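Local coordinates for extracellular solute-binding protein family 1 (Arthrobacter chlorophenolicus, PDB 4R2F), which probably captures sugars outside the cell for an ABC-type importer, and holds laminaribiose, a glucose disaccharide, in the crystal, at residues Q103-E108 against G145-P150; A114-V119 against I313-N318. One frame throughout, in Å; residues are numbered along the deposited sequence. Where two conformers were deposited one is given.

Contact 1 of 2, residues Q103-E108 against G145-P150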
# COMPACT_ATOMS: atom_id res chain seq x y z
N GLN A 103 -8.84 -1.35 7.27
CA GLN A 103 -9.26 -0.83 8.56
C GLN A 103 -10.79 -0.57 8.70
O GLN A 103 -11.40 -0.90 9.71
CB GLN A 103 -8.44 0.47 8.72
CG GLN A 103 -8.75 1.39 9.84
CD GLN A 103 -7.67 2.47 9.94
OE1 GLN A 103 -6.48 2.16 9.88
NE2 GLN A 103 -8.09 3.71 10.10
N ALA A 104 -11.40 -0.01 7.67
CA ALA A 104 -12.82 0.24 7.69
C ALA A 104 -13.65 -1.05 7.94
O ALA A 104 -14.71 -0.99 8.56
CB ALA A 104 -13.23 0.89 6.38
N PHE A 105 -13.18 -2.20 7.46
CA PHE A 105 -13.92 -3.44 7.69
C PHE A 105 -13.87 -3.90 9.17
O PHE A 105 -14.83 -4.46 9.66
CB PHE A 105 -13.45 -4.57 6.77
CG PHE A 105 -13.75 -4.32 5.31
CD1 PHE A 105 -14.97 -4.67 4.78
CD2 PHE A 105 -12.81 -3.69 4.49
CE1 PHE A 105 -15.25 -4.41 3.45
CE2 PHE A 105 -13.08 -3.45 3.16
CZ PHE A 105 -14.29 -3.81 2.64
N GLN A 106 -12.74 -3.68 9.84
CA GLN A 106 -12.59 -4.00 11.25
C GLN A 106 -13.54 -3.13 12.03
O GLN A 106 -14.27 -3.62 12.88
CB GLN A 106 -11.17 -3.75 11.75
CG GLN A 106 -10.93 -4.24 13.16
CD GLN A 106 -11.42 -5.68 13.37
OE1 GLN A 106 -12.13 -5.97 14.34
NE2 GLN A 106 -11.05 -6.57 12.46
N PHE A 107 -13.55 -1.83 11.75
CA PHE A 107 -14.38 -0.93 12.55
C PHE A 107 -15.85 -1.11 12.24
O PHE A 107 -16.73 -0.86 13.09
CB PHE A 107 -13.91 0.53 12.45
CG PHE A 107 -12.55 0.75 13.04
CD1 PHE A 107 -12.28 0.35 14.35
CD2 PHE A 107 -11.51 1.30 12.29
CE1 PHE A 107 -11.02 0.51 14.90
CE2 PHE A 107 -10.25 1.44 12.84
CZ PHE A 107 -10.00 1.05 14.14
N GLU A 108 -16.16 -1.58 11.05
CA GLU A 108 -17.55 -1.90 10.75
C GLU A 108 -18.03 -3.08 11.57
O GLU A 108 -19.14 -3.08 12.11
CB GLU A 108 -17.72 -2.21 9.29
CG GLU A 108 -19.18 -2.28 8.88
CD GLU A 108 -19.61 -3.67 8.48
OE1 GLU A 108 -18.76 -4.57 8.42
OE2 GLU A 108 -20.80 -3.83 8.17
N GLY A 145 -24.40 -1.69 4.03
CA GLY A 145 -24.04 -0.44 3.39
C GLY A 145 -22.61 -0.43 2.88
O GLY A 145 -21.88 -1.42 2.98
N TYR A 146 -22.21 0.70 2.33
CA TYR A 146 -20.81 0.96 1.94
C TYR A 146 -19.95 1.27 3.15
O TYR A 146 -20.25 2.23 3.89
CB TYR A 146 -20.78 2.15 0.99
CG TYR A 146 -21.31 1.77 -0.36
CD1 TYR A 146 -20.46 1.20 -1.30
CD2 TYR A 146 -22.64 1.96 -0.70
CE1 TYR A 146 -20.92 0.82 -2.52
CE2 TYR A 146 -23.12 1.59 -1.94
CZ TYR A 146 -22.25 1.00 -2.84
OH TYR A 146 -22.67 0.61 -4.07
N VAL A 147 -18.91 0.48 3.39
CA VAL A 147 -18.11 0.70 4.59
C VAL A 147 -17.17 1.92 4.47
O VAL A 147 -16.72 2.45 5.48
CB VAL A 147 -17.31 -0.53 5.03
CG1 VAL A 147 -18.22 -1.74 5.21
CG2 VAL A 147 -16.19 -0.84 4.07
N ALA A 148 -16.89 2.36 3.24
CA ALA A 148 -15.96 3.46 2.98
C ALA A 148 -16.05 3.82 1.51
O ALA A 148 -16.78 3.17 0.75
CB ALA A 148 -14.52 3.05 3.32
N VAL A 149 -15.30 4.84 1.10
CA VAL A 149 -15.26 5.29 -0.29
C VAL A 149 -13.81 5.28 -0.78
O VAL A 149 -12.92 5.84 -0.12
CB VAL A 149 -15.85 6.71 -0.40
CG1 VAL A 149 -15.82 7.20 -1.83
CG2 VAL A 149 -17.26 6.75 0.14
N PRO A 150 -13.56 4.67 -1.96
CA PRO A 150 -12.17 4.64 -2.42
C PRO A 150 -11.59 6.00 -2.72
O PRO A 150 -12.32 6.86 -3.18
CB PRO A 150 -12.25 3.83 -3.73
CG PRO A 150 -13.66 4.05 -4.21
CD PRO A 150 -14.47 4.07 -2.95

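Contact 2 of 2, residues A114-V119 against I313-N318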
# COMPACT_ATOMS: atom_id res chain seq x y z
N ALA A 114 -19.38 4.67 10.25
CA ALA A 114 -20.62 5.22 9.67
C ALA A 114 -20.69 4.90 8.18
O ALA A 114 -19.78 5.26 7.43
CB ALA A 114 -20.67 6.72 9.89
N TYR A 115 -21.75 4.22 7.75
CA TYR A 115 -21.89 3.77 6.37
C TYR A 115 -21.94 4.98 5.46
O TYR A 115 -22.49 6.01 5.82
CB TYR A 115 -23.15 2.88 6.19
CG TYR A 115 -23.02 1.58 6.92
CD1 TYR A 115 -22.14 0.62 6.47
CD2 TYR A 115 -23.75 1.32 8.08
CE1 TYR A 115 -21.98 -0.58 7.16
CE2 TYR A 115 -23.60 0.11 8.76
CZ TYR A 115 -22.70 -0.82 8.31
OH TYR A 115 -22.51 -2.01 8.99
N ALA A 116 -21.33 4.83 4.29
CA ALA A 116 -21.15 5.92 3.34
C ALA A 116 -22.22 6.03 2.26
O ALA A 116 -22.01 6.72 1.26
CB ALA A 116 -19.78 5.78 2.69
N ASP A 117 -23.38 5.41 2.48
CA ASP A 117 -24.43 5.37 1.47
C ASP A 117 -24.89 6.76 1.05
O ASP A 117 -25.11 7.01 -0.12
CB ASP A 117 -25.64 4.57 1.96
CG ASP A 117 -25.30 3.11 2.21
OD1 ASP A 117 -24.15 2.82 2.56
OD2 ASP A 117 -26.18 2.26 2.06
N LYS A 118 -25.04 7.67 2.01
CA LYS A 118 -25.48 9.03 1.71
C LYS A 118 -24.42 9.80 0.92
O LYS A 118 -24.76 10.63 0.09
CB LYS A 118 -25.87 9.79 2.99
CG LYS A 118 -27.20 9.36 3.64
CD LYS A 118 -28.43 10.05 3.05
CE LYS A 118 -28.44 11.57 3.22
NZ LYS A 118 -27.97 12.32 2.01
N VAL A 119 -23.15 9.56 1.22
CA VAL A 119 -22.05 10.15 0.42
C VAL A 119 -22.14 9.67 -1.01
O VAL A 119 -22.09 10.47 -1.94
CB VAL A 119 -20.66 9.79 1.01
CG1 VAL A 119 -19.54 10.13 0.03
CG2 VAL A 119 -20.47 10.51 2.35
N ILE A 313 -11.51 6.29 2.25
CA ILE A 313 -11.85 7.25 3.27
C ILE A 313 -13.05 6.74 3.99
O ILE A 313 -14.06 6.36 3.36
CB ILE A 313 -12.19 8.65 2.68
CG1 ILE A 313 -11.04 9.15 1.83
CG2 ILE A 313 -12.49 9.67 3.78
CD1 ILE A 313 -11.26 10.54 1.25
N MET A 314 -12.97 6.81 5.31
CA MET A 314 -13.94 6.21 6.19
C MET A 314 -14.47 7.22 7.19
O MET A 314 -13.81 8.18 7.57
CB MET A 314 -13.34 4.96 6.87
CG MET A 314 -12.22 5.15 7.86
SD MET A 314 -11.22 3.66 8.07
CE MET A 314 -10.05 3.92 6.76
N MET A 315 -15.72 7.02 7.54
CA MET A 315 -16.41 7.87 8.50
C MET A 315 -16.72 7.01 9.74
O MET A 315 -16.87 5.80 9.62
CB MET A 315 -17.73 8.41 7.88
CG MET A 315 -17.59 9.45 6.79
SD MET A 315 -19.16 10.10 6.17
CE MET A 315 -19.81 8.62 5.47
N TYR A 316 -16.81 7.65 10.91
CA TYR A 316 -17.00 6.96 12.19
C TYR A 316 -18.24 7.45 12.92
O TYR A 316 -18.66 8.59 12.73
CB TYR A 316 -15.81 7.24 13.11
CG TYR A 316 -14.48 6.73 12.58
CD1 TYR A 316 -13.77 7.44 11.63
CD2 TYR A 316 -13.95 5.55 13.04
CE1 TYR A 316 -12.56 6.98 11.15
CE2 TYR A 316 -12.75 5.07 12.57
CZ TYR A 316 -12.04 5.79 11.63
OH TYR A 316 -10.81 5.32 11.19
N THR A 317 -18.79 6.60 13.79
CA THR A 317 -19.98 6.96 14.56
C THR A 317 -19.73 8.11 15.53
O THR A 317 -20.64 8.86 15.84
CB THR A 317 -20.57 5.77 15.35
OG1 THR A 317 -19.55 5.20 16.17
CG2 THR A 317 -21.14 4.71 14.40
N ASN A 318 -18.49 8.23 16.01
CA ASN A 318 -18.15 9.32 16.90
C ASN A 318 -17.90 10.60 16.13
O ASN A 318 -16.76 10.94 15.82
CB ASN A 318 -16.91 8.98 17.74
CG ASN A 318 -16.60 10.06 18.78
OD1 ASN A 318 -17.37 10.99 18.95
ND2 ASN A 318 -15.45 9.95 19.42
O HOH W 1 -17.34 5.17 6.03

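Contact 1 of 2, residues Q103-E108 against G145-P150
A104 directs its methyl at the bend between V147 and A148. Its CB lies 4.0 Å from A148 CB and a similar distance from V147 CG2, so this small side chain lets the helix come close: the CA atoms of A104 and V147 are the nearest pair of the two backbones. A104 also touches N312 and M314 of strand 306-316. One residue on, F105 has CG anti to its own carbonyl carbon (chi1 -66°), which places the ring so that V147 CG2 sits over one of its faces. This is a CH-pi contact, with CG2 3.9 Å from the centroid of the F105 ring and 17° off the normal, displaced toward the rim on the CE1 and CZ side. Replacing F105 by an alanine would probably leave V147 CG2 without its aromatic cover and open a gap between the helix and the 147-148 bend. A turn further along, E108 takes up the other branch of the same valine: its CG sits 3.8 Å from V147 CG1. CB and CD of the glutamate also lie close to that methyl, while OE2 makes a salt bridge to K144 and a hydrogen bond to Y115. V147 is thereby divided between two residues, CG2 going to the phenylalanine and CG1 to the glutamate, and no hydrogen bond crosses between the segments. V147 itself belongs to a short break in strand 145-161, where the chain leaves the extended form before resuming it. Packing of a helix on the strands of a mixed sheet, here at the break in strand 145-161, is typical of the alpha/beta lobes of the extracellular solute-binding proteins of ABC importers.

Contact 2 of 2, residues A114-V119 against I313-N318
M315 and A114 bury far more surface here than any other residue, and they meet through both backbone and side chain. A114 N donates to M315 O across 2.8 Å in a nearly straight bond (173° at the hydrogen), although the donor stands well above the carbonyl plane. The return link is made by water: one molecule donates to A114 O and accepts from M315 N, bridging two backbone groups that do not meet directly. Beside this backbone pairing the two CB atoms pack 3.9 Å apart. The short strand 113-114 pairs antiparallel with strand 306-316 in the mixed sheet of this alpha/beta binding-protein fold, just before helix 117-126 begins. From there M315 extends its thioether toward the start of that helix. CG is anti to the carbonyl carbon (chi1 -71°) and the chain stays extended until it bends at chi3, which places the methyl CE against A116, the N-cap residue, and V119. CE lies 3.7 Å from A116 CA and equally near V119 CG2, so a single methyl touches both the cap and the first turn of the helix. M315 also touches V329 of helix 322-335, while A116 and V119 also rest on V149 of strand 145-161.

The centres of contact 1 and contact 2 lie about 8 Å apart, on the same side of the chain's centre, and their segments alternate along the chain: 103-108, 114-119, 145-150, then 313-318. Strands 145-161 and 306-316 are antiparallel neighbours in one mixed sheet, and V149 O is probably hydrogen-bonded to I313 N. The E108-Y115 bond also connects the two contacts. Helix 103-109, strand 113-114 and helix 117-126 are therefore tied to strand 145-161 and to the much later strand 306-316. The side chains of F105 and Y316 come within about 10 and 12 Å of a bound glucose unit, near the sugar but not touching it.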